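Local coordinates for sugar ABC transporter, sugar-binding protein (Streptococcus pneumoniae, PDB 2I58), which probably captures raffinose-type oligosaccharides for import by an ABC transporter, and here holds linked galactose, glucose and fructose units, at residues 9-14 against 60-65; 106-111 against 280-285; 243-248 against 315-320. One frame throughout, in Å; residues are numbered along the deposited sequence.

Interaction 1: 9-14 against 60-65; sequences EYFNQK and DVVNIY. With GLC (alpha-D-glucopyranose), chain C; FRU (beta-D-fructofuranose), chain B; GLA (alpha-D-galactopyranose), chain D.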
loop_
_atom_site.group_PDB
_atom_site.type_symbol
_atom_site.label_atom_id
_atom_site.label_comp_id
_atom_site.label_asym_id
_atom_site.label_seq_id
_atom_site.Cartn_x
_atom_site.Cartn_y
_atom_site.Cartn_z
ATOM N N GLU A 9 -24.690 -2.469 -0.382
ATOM C CA GLU A 9 -23.574 -1.594 -0.734
ATOM C C GLU A 9 -22.320 -2.381 -0.582
ATOM O O GLU A 9 -22.184 -3.119 0.381
ATOM C CB GLU A 9 -23.465 -0.417 0.240
ATOM C CG GLU A 9 -23.601 0.972 -0.348
ATOM C CD GLU A 9 -24.131 1.972 0.701
ATOM O OE1 GLU A 9 -24.040 1.640 1.912
ATOM O OE2 GLU A 9 -24.657 3.061 0.327
ATOM N N TYR A 10 -21.401 -2.192 -1.515
ATOM C CA TYR A 10 -20.011 -2.532 -1.299
ATOM C C TYR A 10 -19.217 -1.204 -1.278
ATOM O O TYR A 10 -19.255 -0.448 -2.258
ATOM C CB TYR A 10 -19.483 -3.463 -2.396
ATOM C CG TYR A 10 -17.968 -3.384 -2.518
ATOM C CD1 TYR A 10 -17.148 -3.798 -1.463
ATOM C CD2 TYR A 10 -17.358 -2.849 -3.647
ATOM C CE1 TYR A 10 -15.759 -3.725 -1.530
ATOM C CE2 TYR A 10 -15.967 -2.747 -3.720
ATOM C CZ TYR A 10 -15.174 -3.196 -2.654
ATOM O OH TYR A 10 -13.804 -3.089 -2.717
ATOM N N PHE A 11 -18.504 -0.937 -0.172
ATOM C CA PHE A 11 -17.799 0.344 0.030
ATOM C C PHE A 11 -16.329 0.271 -0.364
ATOM O O PHE A 11 -15.439 -0.061 0.466
ATOM C CB PHE A 11 -17.880 0.786 1.469
ATOM C CG PHE A 11 -17.367 2.199 1.722
ATOM C CD1 PHE A 11 -18.175 3.303 1.464
ATOM C CD2 PHE A 11 -16.112 2.407 2.299
ATOM C CE1 PHE A 11 -17.729 4.571 1.740
ATOM C CE2 PHE A 11 -15.659 3.683 2.586
ATOM C CZ PHE A 11 -16.456 4.757 2.306
ATOM N N ASN A 12 -16.098 0.606 -1.634
ATOM C CA ASN A 12 -14.836 0.434 -2.256
ATOM C C ASN A 12 -13.945 1.578 -1.810
ATOM O O ASN A 12 -14.418 2.718 -1.693
ATOM C CB ASN A 12 -14.989 0.450 -3.775
ATOM C CG ASN A 12 -13.697 0.104 -4.487
ATOM O OD1 ASN A 12 -12.983 -0.797 -4.065
ATOM N ND2 ASN A 12 -13.371 0.844 -5.528
ATOM N N GLN A 13 -12.677 1.240 -1.510
ATOM C CA GLN A 13 -11.598 2.219 -1.384
ATOM C C GLN A 13 -10.508 1.946 -2.431
ATOM O O GLN A 13 -9.448 2.542 -2.383
ATOM C CB GLN A 13 -10.931 2.157 -0.013
ATOM C CG GLN A 13 -11.765 2.552 1.204
ATOM C CD GLN A 13 -10.905 2.640 2.480
ATOM O OE1 GLN A 13 -9.961 3.450 2.579
ATOM N NE2 GLN A 13 -11.248 1.835 3.466
ATOM N N LYS A 14 -10.725 1.053 -3.376
ATOM C CA LYS A 14 -9.650 0.772 -4.312
ATOM C C LYS A 14 -9.960 1.306 -5.748
ATOM O O LYS A 14 -10.583 0.629 -6.574
ATOM C CB LYS A 14 -9.338 -0.715 -4.246
ATOM C CG LYS A 14 -8.197 -1.097 -5.111
ATOM C CD LYS A 14 -7.292 -2.127 -4.447
ATOM C CE LYS A 14 -6.090 -2.367 -5.313
ATOM N NZ LYS A 14 -5.190 -1.205 -5.261
ATOM N N ASP A 60 -22.791 -2.619 3.639
ATOM C CA ASP A 60 -22.997 -4.045 3.810
ATOM C C ASP A 60 -21.673 -4.832 3.657
ATOM O O ASP A 60 -21.345 -5.692 4.478
ATOM C CB ASP A 60 -24.079 -4.538 2.852
ATOM C CG ASP A 60 -25.421 -3.753 2.990
ATOM O OD1 ASP A 60 -26.326 -4.229 3.706
ATOM O OD2 ASP A 60 -25.584 -2.674 2.371
ATOM N N VAL A 61 -20.885 -4.530 2.646
ATOM C CA VAL A 61 -19.564 -5.103 2.561
ATOM C C VAL A 61 -18.660 -3.934 2.529
ATOM O O VAL A 61 -18.965 -2.955 1.901
ATOM C CB VAL A 61 -19.349 -5.861 1.252
ATOM C CG1 VAL A 61 -17.906 -6.506 1.195
ATOM C CG2 VAL A 61 -20.485 -6.873 1.009
ATOM N N VAL A 62 -17.519 -4.019 3.177
ATOM C CA VAL A 62 -16.603 -2.864 3.185
ATOM C C VAL A 62 -15.200 -3.247 2.805
ATOM O O VAL A 62 -14.669 -4.223 3.288
ATOM C CB VAL A 62 -16.476 -2.197 4.551
ATOM C CG1 VAL A 62 -15.386 -1.109 4.475
ATOM C CG2 VAL A 62 -17.797 -1.622 4.992
ATOM N N ASN A 63 -14.596 -2.445 1.958
ATOM C CA ASN A 63 -13.230 -2.664 1.662
ATOM C C ASN A 63 -12.472 -1.918 2.706
ATOM O O ASN A 63 -12.360 -0.727 2.608
ATOM C CB ASN A 63 -12.875 -2.183 0.263
ATOM C CG ASN A 63 -11.389 -2.175 0.012
ATOM O OD1 ASN A 63 -10.619 -2.895 0.651
ATOM N ND2 ASN A 63 -10.968 -1.317 -0.886
ATOM N N ILE A 64 -11.966 -2.633 3.701
ATOM C CA ILE A 64 -11.244 -2.046 4.822
ATOM C C ILE A 64 -9.889 -2.787 4.970
ATOM O O ILE A 64 -9.833 -4.017 4.943
ATOM C CB ILE A 64 -12.076 -2.114 6.143
ATOM C CG1 ILE A 64 -11.283 -1.498 7.279
ATOM C CG2 ILE A 64 -12.400 -3.534 6.508
ATOM C CD1 ILE A 64 -12.096 -1.232 8.536
ATOM N N TYR A 65 -8.810 -2.029 5.141
ATOM C CA TYR A 65 -7.496 -2.590 5.110
ATOM C C TYR A 65 -7.239 -3.156 6.483
ATOM O O TYR A 65 -7.290 -2.421 7.466
ATOM C CB TYR A 65 -6.472 -1.551 4.731
ATOM C CG TYR A 65 -6.778 -0.932 3.397
ATOM C CD1 TYR A 65 -6.645 -1.643 2.204
ATOM C CD2 TYR A 65 -7.249 0.354 3.317
ATOM C CE1 TYR A 65 -6.957 -1.049 0.948
ATOM C CE2 TYR A 65 -7.558 0.946 2.082
ATOM C CZ TYR A 65 -7.403 0.249 0.907
ATOM O OH TYR A 65 -7.735 0.891 -0.251
HETATM C C1 GLC C . -4.100 3.568 -1.673
HETATM C C2 GLC C . -4.330 3.002 -3.053
HETATM C C3 GLC C . -5.186 1.794 -2.960
HETATM C C4 GLC C . -4.604 0.812 -1.952
HETATM C C5 GLC C . -4.303 1.493 -0.613
HETATM C C6 GLC C . -3.618 0.576 0.435
HETATM O O1 GLC C . -5.346 4.169 -1.262
HETATM O O2 GLC C . -5.067 3.946 -3.760
HETATM O O3 GLC C . -5.223 1.316 -4.273
HETATM O O4 GLC C . -5.592 -0.177 -1.713
HETATM O O5 GLC C . -3.493 2.617 -0.792
HETATM O O6 GLC C . -3.423 1.351 1.533
HETATM C C1 FRU B . -5.559 6.328 -1.881
HETATM C C2 FRU B . -5.816 5.347 -0.760
HETATM C C3 FRU B . -7.267 5.593 -0.388
HETATM C C4 FRU B . -7.313 5.258 1.087
HETATM C C5 FRU B . -5.983 5.749 1.599
HETATM C C6 FRU B . -5.545 4.809 2.712
HETATM O O1 FRU B . -5.269 7.532 -1.146
HETATM O O3 FRU B . -8.121 4.728 -1.124
HETATM O O4 FRU B . -8.388 5.913 1.765
HETATM O O5 FRU B . -5.098 5.738 0.475
HETATM O O6 FRU B . -4.581 5.413 3.634
HETATM C C1 GLA D . -2.276 1.194 2.410
HETATM C C2 GLA D . -2.777 1.170 3.857
HETATM C C3 GLA D . -3.181 2.573 4.278
HETATM C C4 GLA D . -2.068 3.538 3.983
HETATM C C5 GLA D . -1.662 3.486 2.526
HETATM C C6 GLA D . -0.399 4.310 2.372
HETATM O O2 GLA D . -3.861 0.203 3.934
HETATM O O3 GLA D . -3.403 2.579 5.672
HETATM O O4 GLA D . -0.933 3.163 4.806
HETATM O O5 GLA D . -1.271 2.191 2.142
HETATM O O6 GLA D . 0.271 3.889 1.179
#

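Interaction 2: 106-111 against 280-285; sequences VYNVPF and DLAWSI. With GLC (alpha-D-glucopyranose), chain C.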
loop_
_atom_site.group_PDB
_atom_site.type_symbol
_atom_site.label_atom_id
_atom_site.label_comp_id
_atom_site.label_asym_id
_atom_site.label_seq_id
_atom_site.Cartn_x
_atom_site.Cartn_y
_atom_site.Cartn_z
ATOM N N VAL A 106 -11.410 -14.141 12.973
ATOM C CA VAL A 106 -11.177 -13.443 11.690
ATOM C C VAL A 106 -12.388 -12.556 11.335
ATOM O O VAL A 106 -13.529 -12.987 11.441
ATOM C CB VAL A 106 -10.890 -14.444 10.521
ATOM C CG1 VAL A 106 -10.831 -13.744 9.149
ATOM C CG2 VAL A 106 -9.597 -15.168 10.761
ATOM N N TYR A 107 -12.139 -11.327 10.896
ATOM C CA TYR A 107 -13.221 -10.418 10.512
ATOM C C TYR A 107 -13.040 -9.746 9.121
ATOM O O TYR A 107 -13.759 -8.787 8.801
ATOM C CB TYR A 107 -13.352 -9.315 11.571
ATOM C CG TYR A 107 -13.696 -9.752 12.986
ATOM C CD1 TYR A 107 -15.009 -9.890 13.376
ATOM C CD2 TYR A 107 -12.707 -9.963 13.926
ATOM C CE1 TYR A 107 -15.324 -10.257 14.623
ATOM C CE2 TYR A 107 -13.020 -10.345 15.187
ATOM C CZ TYR A 107 -14.332 -10.480 15.527
ATOM O OH TYR A 107 -14.676 -10.865 16.789
ATOM N N ASN A 108 -12.105 -10.240 8.305
ATOM C CA ASN A 108 -11.726 -9.578 7.061
ATOM C C ASN A 108 -11.135 -10.595 6.147
ATOM O O ASN A 108 -10.152 -11.223 6.527
ATOM C CB ASN A 108 -10.648 -8.525 7.318
ATOM C CG ASN A 108 -10.317 -7.683 6.078
ATOM O OD1 ASN A 108 -9.387 -8.015 5.325
ATOM N ND2 ASN A 108 -11.058 -6.568 5.873
ATOM N N VAL A 109 -11.717 -10.768 4.962
ATOM C CA VAL A 109 -11.134 -11.620 3.944
ATOM C C VAL A 109 -10.144 -10.798 3.169
ATOM O O VAL A 109 -10.555 -9.923 2.412
ATOM C CB VAL A 109 -12.136 -12.096 2.933
ATOM C CG1 VAL A 109 -11.946 -13.602 2.685
ATOM C CG2 VAL A 109 -13.517 -11.809 3.427
ATOM N N PRO A 110 -8.829 -11.042 3.365
ATOM C CA PRO A 110 -7.821 -10.292 2.619
ATOM C C PRO A 110 -7.434 -11.063 1.348
ATOM O O PRO A 110 -6.610 -11.990 1.421
ATOM C CB PRO A 110 -6.640 -10.236 3.603
ATOM C CG PRO A 110 -6.823 -11.416 4.534
ATOM C CD PRO A 110 -8.189 -12.007 4.286
ATOM N N PHE A 111 -8.053 -10.681 0.223
ATOM C CA PHE A 111 -7.855 -11.365 -1.035
ATOM C C PHE A 111 -6.404 -11.248 -1.610
ATOM O O PHE A 111 -5.795 -12.241 -1.986
ATOM C CB PHE A 111 -8.875 -10.895 -2.079
ATOM C CG PHE A 111 -10.307 -11.180 -1.711
ATOM C CD1 PHE A 111 -10.863 -12.418 -1.941
ATOM C CD2 PHE A 111 -11.112 -10.183 -1.193
ATOM C CE1 PHE A 111 -12.154 -12.653 -1.604
ATOM C CE2 PHE A 111 -12.411 -10.399 -0.850
ATOM C CZ PHE A 111 -12.933 -11.602 -1.046
ATOM N N ASP A 280 -4.886 -5.878 0.603
ATOM C CA ASP A 280 -5.093 -4.778 -0.326
ATOM C C ASP A 280 -6.522 -4.850 -0.794
ATOM O O ASP A 280 -7.296 -4.004 -0.416
ATOM C CB ASP A 280 -4.095 -4.841 -1.471
ATOM C CG ASP A 280 -4.262 -3.712 -2.493
ATOM O OD1 ASP A 280 -4.443 -2.574 -2.060
ATOM O OD2 ASP A 280 -4.139 -3.968 -3.738
ATOM N N LEU A 281 -6.918 -5.852 -1.580
ATOM C CA LEU A 281 -8.333 -6.008 -1.772
ATOM C C LEU A 281 -8.704 -6.851 -0.579
ATOM O O LEU A 281 -8.406 -8.059 -0.559
ATOM C CB LEU A 281 -8.734 -6.665 -3.084
ATOM C CG LEU A 281 -10.268 -6.770 -3.309
ATOM C CD1 LEU A 281 -10.852 -5.481 -3.844
ATOM C CD2 LEU A 281 -10.557 -7.910 -4.277
ATOM N N ALA A 282 -9.328 -6.203 0.413
ATOM C CA ALA A 282 -9.664 -6.839 1.668
ATOM C C ALA A 282 -11.022 -6.371 2.125
ATOM O O ALA A 282 -11.207 -5.186 2.315
ATOM C CB ALA A 282 -8.656 -6.481 2.711
ATOM N N TRP A 283 -11.915 -7.337 2.358
ATOM C CA TRP A 283 -13.326 -7.150 2.602
ATOM C C TRP A 283 -13.699 -7.739 3.924
ATOM O O TRP A 283 -13.197 -8.799 4.283
ATOM C CB TRP A 283 -14.125 -7.876 1.546
ATOM C CG TRP A 283 -14.017 -7.213 0.222
ATOM C CD1 TRP A 283 -13.353 -6.051 -0.055
ATOM C CD2 TRP A 283 -14.652 -7.603 -1.003
ATOM N NE1 TRP A 283 -13.536 -5.702 -1.358
ATOM C CE2 TRP A 283 -14.331 -6.638 -1.964
ATOM C CE3 TRP A 283 -15.470 -8.651 -1.369
ATOM C CZ2 TRP A 283 -14.771 -6.726 -3.292
ATOM C CZ3 TRP A 283 -15.894 -8.741 -2.689
ATOM C CH2 TRP A 283 -15.543 -7.794 -3.630
ATOM N N SER A 284 -14.595 -7.018 4.625
ATOM C CA SER A 284 -15.237 -7.436 5.865
ATOM C C SER A 284 -16.692 -7.093 5.734
ATOM O O SER A 284 -17.020 -6.166 4.989
ATOM C CB SER A 284 -14.689 -6.634 7.014
ATOM O OG SER A 284 -13.296 -6.775 7.035
ATOM N N ILE A 285 -17.533 -7.787 6.510
ATOM C CA ILE A 285 -18.990 -7.730 6.368
ATOM C C ILE A 285 -19.663 -7.119 7.554
ATOM O O ILE A 285 -19.370 -7.532 8.687
ATOM C CB ILE A 285 -19.582 -9.151 6.301
ATOM C CG1 ILE A 285 -18.942 -9.943 5.132
ATOM C CG2 ILE A 285 -21.092 -9.048 6.170
ATOM C CD1 ILE A 285 -19.630 -11.272 4.706
HETATM C C1 GLC C . -4.100 3.568 -1.673
HETATM C C2 GLC C . -4.330 3.002 -3.053
HETATM C C3 GLC C . -5.186 1.794 -2.960
HETATM C C4 GLC C . -4.604 0.812 -1.952
HETATM C C5 GLC C . -4.303 1.493 -0.613
HETATM C C6 GLC C . -3.618 0.576 0.435
HETATM O O1 GLC C . -5.346 4.169 -1.262
HETATM O O2 GLC C . -5.067 3.946 -3.760
HETATM O O3 GLC C . -5.223 1.316 -4.273
HETATM O O4 GLC C . -5.592 -0.177 -1.713
HETATM O O5 GLC C . -3.493 2.617 -0.792
HETATM O O6 GLC C . -3.423 1.351 1.533
#

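Interaction 3: 243-248 against 315-320; sequences NGSWAI and DGSPTA. With GLC (alpha-D-glucopyranose), chain C.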
loop_
_atom_site.group_PDB
_atom_site.type_symbol
_atom_site.label_atom_id
_atom_site.label_comp_id
_atom_site.label_asym_id
_atom_site.label_seq_id
_atom_site.Cartn_x
_atom_site.Cartn_y
_atom_site.Cartn_z
ATOM N N ASN A 243 6.452 3.987 -4.960
ATOM C CA ASN A 243 5.028 3.781 -4.903
ATOM C C ASN A 243 4.806 2.325 -4.671
ATOM O O ASN A 243 5.759 1.622 -4.455
ATOM C CB ASN A 243 4.289 4.265 -6.162
ATOM C CG ASN A 243 3.005 5.023 -5.791
ATOM O OD1 ASN A 243 2.221 4.566 -4.923
ATOM N ND2 ASN A 243 2.822 6.212 -6.376
ATOM N N GLY A 244 3.552 1.887 -4.701
ATOM C CA GLY A 244 3.171 0.531 -4.313
ATOM C C GLY A 244 2.447 -0.219 -5.394
ATOM O O GLY A 244 1.940 0.344 -6.365
ATOM N N SER A 245 2.336 -1.508 -5.189
ATOM C CA SER A 245 1.886 -2.381 -6.243
ATOM C C SER A 245 0.585 -1.970 -6.881
ATOM O O SER A 245 0.206 -2.501 -7.910
ATOM C CB SER A 245 1.673 -3.773 -5.664
ATOM O OG SER A 245 0.571 -3.777 -4.758
ATOM N N TRP A 246 -0.132 -1.094 -6.219
ATOM C CA TRP A 246 -1.503 -0.729 -6.616
ATOM C C TRP A 246 -1.457 0.123 -7.900
ATOM O O TRP A 246 -2.334 -0.001 -8.728
ATOM C CB TRP A 246 -2.274 -0.009 -5.446
ATOM C CG TRP A 246 -1.474 1.097 -4.821
ATOM C CD1 TRP A 246 -1.196 2.281 -5.390
ATOM C CD2 TRP A 246 -0.780 1.085 -3.573
ATOM N NE1 TRP A 246 -0.385 3.022 -4.585
ATOM C CE2 TRP A 246 -0.140 2.312 -3.444
ATOM C CE3 TRP A 246 -0.635 0.154 -2.557
ATOM C CZ2 TRP A 246 0.637 2.637 -2.336
ATOM C CZ3 TRP A 246 0.116 0.490 -1.441
ATOM C CH2 TRP A 246 0.753 1.704 -1.352
ATOM N N ALA A 247 -0.385 0.922 -8.044
ATOM C CA ALA A 247 -0.148 1.812 -9.186
ATOM C C ALA A 247 0.042 1.067 -10.516
ATOM O O ALA A 247 -0.282 1.586 -11.592
ATOM C CB ALA A 247 1.058 2.639 -8.918
ATOM N N ILE A 248 0.580 -0.134 -10.485
ATOM C CA ILE A 248 0.768 -0.805 -11.730
ATOM C C ILE A 248 -0.477 -0.682 -12.700
ATOM O O ILE A 248 -0.319 -0.360 -13.891
ATOM C CB ILE A 248 1.288 -2.255 -11.540
ATOM C CG1 ILE A 248 1.920 -2.764 -12.836
ATOM C CG2 ILE A 248 0.188 -3.140 -11.141
ATOM C CD1 ILE A 248 2.817 -1.776 -13.556
ATOM N N ASP A 315 -5.094 -6.032 -12.082
ATOM C CA ASP A 315 -4.379 -5.428 -10.913
ATOM C C ASP A 315 -2.953 -5.937 -10.668
ATOM O O ASP A 315 -2.062 -5.138 -10.472
ATOM C CB ASP A 315 -5.234 -5.590 -9.616
ATOM C CG ASP A 315 -4.493 -5.190 -8.301
ATOM O OD1 ASP A 315 -4.214 -3.986 -8.089
ATOM O OD2 ASP A 315 -4.255 -6.089 -7.446
ATOM N N GLY A 316 -2.755 -7.247 -10.624
ATOM C CA GLY A 316 -1.414 -7.841 -10.424
ATOM C C GLY A 316 -0.761 -7.846 -9.025
ATOM O O GLY A 316 0.351 -8.350 -8.857
ATOM N N SER A 317 -1.404 -7.272 -8.011
ATOM C CA SER A 317 -0.850 -7.301 -6.640
ATOM C C SER A 317 -0.835 -8.771 -6.411
ATOM O O SER A 317 -1.714 -9.445 -6.929
ATOM C CB SER A 317 -1.772 -6.624 -5.572
ATOM O OG SER A 317 -1.753 -5.161 -5.540
ATOM N N PRO A 318 0.140 -9.287 -5.647
ATOM C CA PRO A 318 0.132 -10.732 -5.430
ATOM C C PRO A 318 -1.087 -11.130 -4.584
ATOM O O PRO A 318 -1.554 -10.340 -3.763
ATOM C CB PRO A 318 1.448 -11.000 -4.707
ATOM C CG PRO A 318 1.802 -9.742 -4.073
ATOM C CD PRO A 318 1.226 -8.630 -4.905
ATOM N N THR A 319 -1.596 -12.330 -4.836
ATOM C CA THR A 319 -2.836 -12.835 -4.270
ATOM C C THR A 319 -2.676 -14.055 -3.368
ATOM O O THR A 319 -1.785 -14.921 -3.555
ATOM C CB THR A 319 -3.835 -13.249 -5.358
ATOM O OG1 THR A 319 -5.133 -13.397 -4.752
ATOM C CG2 THR A 319 -3.392 -14.562 -6.065
ATOM N N ALA A 320 -3.623 -14.116 -2.438
ATOM C CA ALA A 320 -3.651 -15.057 -1.329
ATOM C C ALA A 320 -4.742 -16.120 -1.500
ATOM O O ALA A 320 -4.893 -16.948 -0.601
ATOM C CB ALA A 320 -3.856 -14.300 -0.007
HETATM C C1 GLC C . -4.100 3.568 -1.673
HETATM C C2 GLC C . -4.330 3.002 -3.053
HETATM C C3 GLC C . -5.186 1.794 -2.960
HETATM C C4 GLC C . -4.604 0.812 -1.952
HETATM C C5 GLC C . -4.303 1.493 -0.613
HETATM C C6 GLC C . -3.618 0.576 0.435
HETATM O O1 GLC C . -5.346 4.169 -1.262
HETATM O O2 GLC C . -5.067 3.946 -3.760
HETATM O O3 GLC C . -5.223 1.316 -4.273
HETATM O O4 GLC C . -5.592 -0.177 -1.713
HETATM O O5 GLC C . -3.493 2.617 -0.792
HETATM O O6 GLC C . -3.423 1.351 1.533
#

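Interaction 1: 9-14 against 60-65
Tyr10 and Val61, then Phe11 and Val62, pair across the neighbouring parallel strands 9-11 and 61-63, part of the mixed sheet of a solute-binding protein of the periplasmic-binding-protein type. Backbone bonds fix the register: Val61 N donates to Glu9 O (3.0 Å), Phe11 N to Val61 O (2.9 Å) and Asn63 N to Phe11 O (2.9 Å). At the start of the pairing, Asp60 OD2 takes Glu9 N at 2.9 Å, met from above the carboxylate plane; Thr289 holds Asp60 OD1, and the Glu9 carboxylate turns to Arg52.

Apolar contacts divide between the two faces. Tyr10 offers its ring edge to Val61, CD1 lying 3.9 Å from CG1, whereas Phe11 and Val62 run alongside each other and both touch Leu49 of helix 45-54.

Tyr10 OH and Lys14 N grip Asn12 OD1 from opposite faces of its amide, the latter closing an Asx turn, while Asn12 ND2 bonds Asn41 OD1. Lys14 and Gln13 reach the sugar. Lys14 NZ bonds glucose O3 at 2.7 Å. Gln13, extended beyond CG, crosses the Tyr65 side chain; its NE2 donates to Asn63 O (2.9 Å), while its OE1 accepts from fructose O4 at 3.0 Å.

Interaction 2: 106-111 against 280-285
Phe111 and Trp283 form an edge-to-face (T-shaped) pair, the edge of the phenyl ring directed at the indole face, with the six-membered rings standing 81° apart and their centroids 5.2 Å from each other. The protruding atom is Phe111 CE2, 3.3 Å above the indole plane and offset toward the rim. Both side chains have CG anti to their own carbonyl carbon (chi1 -62° for Phe111 and -71° for Trp283), a choice that lets the phenyl edge meet the indole face across the strands. Leu281 fills the angle between the two rings: its CD2 lies over the same face of Trp283 and packs 3.9 Å from Phe111 CD2. Met302 of helix 292-303 touches both aromatic side chains, and the rings of Tyr10 and Phe298 also meet Trp283.

The frame for this packing is a short antiparallel pairing in which strand 109-110 forms an edge of the mixed sheet beside strand 282-285. Val109 and Trp283 make its hydrogen-bonded pair, Trp283 N reaching Val109 O at 2.9 Å while Val109 N returns the bond to Trp283 O. Pro110 and Ala282 follow as a non-hydrogen-bonded pair. The methyl of Ala282 faces Pro110, Ala282 CB to Pro110 CB 4.4 Å, on the sheet face away from the aromatic cluster, and the Asn108 side chain also abuts that methyl.

Within strand 282-285, Ser284 OG bonds Tyr107 O (2.7 Å), in the loop that leads into strand 109-110, and accepts from Asn108 ND2, which also bonds Ile64 O. At the other end of segment 280-285, Asp280 OD1 accepts from glucose O4 at 2.7 Å.

Interaction 3: 243-248 against 315-320
Ser245 holds OG between its backbone N and carbonyl carbon (chi1 68°), whereas Ser317 sets OG anti to its carbonyl carbon (chi1 -78°); with these rotations the two hydroxyls meet end to end, OG to OG 2.8 Å. Either could be the donor in this hydrogen bond. Ser317 OG has a second partner in Asp280 OD2, so the pair of serines is tied to the carboxylate whose other oxygen bonds the glucose.

Each side of the contact is shaped by a turn. Residues 244 to 247 form a type I beta turn, closed by Ala247 N to Gly244 O at 2.9 Å. In segment 315-320, Gly316 is the first residue after helix 305-315 to leave helical geometry, with positive phi. The chain is then caught by an Asx turn in which Ser317 N donates to Asp315 OD2 (3.1 Å) from above the carboxylate plane. The CG2 methyl of Ile248 lies against the backbone carbonyl oxygen of Asp315.

Next to Ser245 in the same turn, the CB of Trp246 is directed away from segment 315-320, and its indole lies beside the glucose. Its chi1 of 49° folds the indole back over the chain, with Gly244 CA centred 3.7 Å above one face. Glucose lies over the opposite face, its C2 3.9 Å from Trp246 CG and its O3 3.4 Å from Trp246 CB. Asn243 OD1 steadies this fold, accepting from Gly244 N at 3.0 Å and more weakly from Trp246 NE1. Lys14 and Tyr226 also touch the Trp246 side chain, and the galactose unit reaches it as well. An indole laid flat against a pyranose is the aromatic platform characteristic of carbohydrate-binding sites, here in the cleft of a sugar-binding protein of an ABC transporter.

In the fold
All three contacts are buried, and all reach the same glucose unit, but they differ in chemistry. Interactions 1 and 2 hold one mixed sheet: strands 61-63 and 282-285 are neighbours, probably joined by Val62 N to Ser284 O, while Tyr10 OH probably bonds Trp283 NE1. Parallel backbone bonding dominates interaction 1, and antiparallel pairing with an aromatic cluster interaction 2. Interaction 3, nearer the centre of the chain, joins turns and rests on a hydroxyl pair, with much less buried surface. Segment 315-320 nevertheless connects to interaction 2, since Phe111 O probably accepts from Ala320 N, and Lys14 of interaction 1 packs on Trp246 beside the sugar.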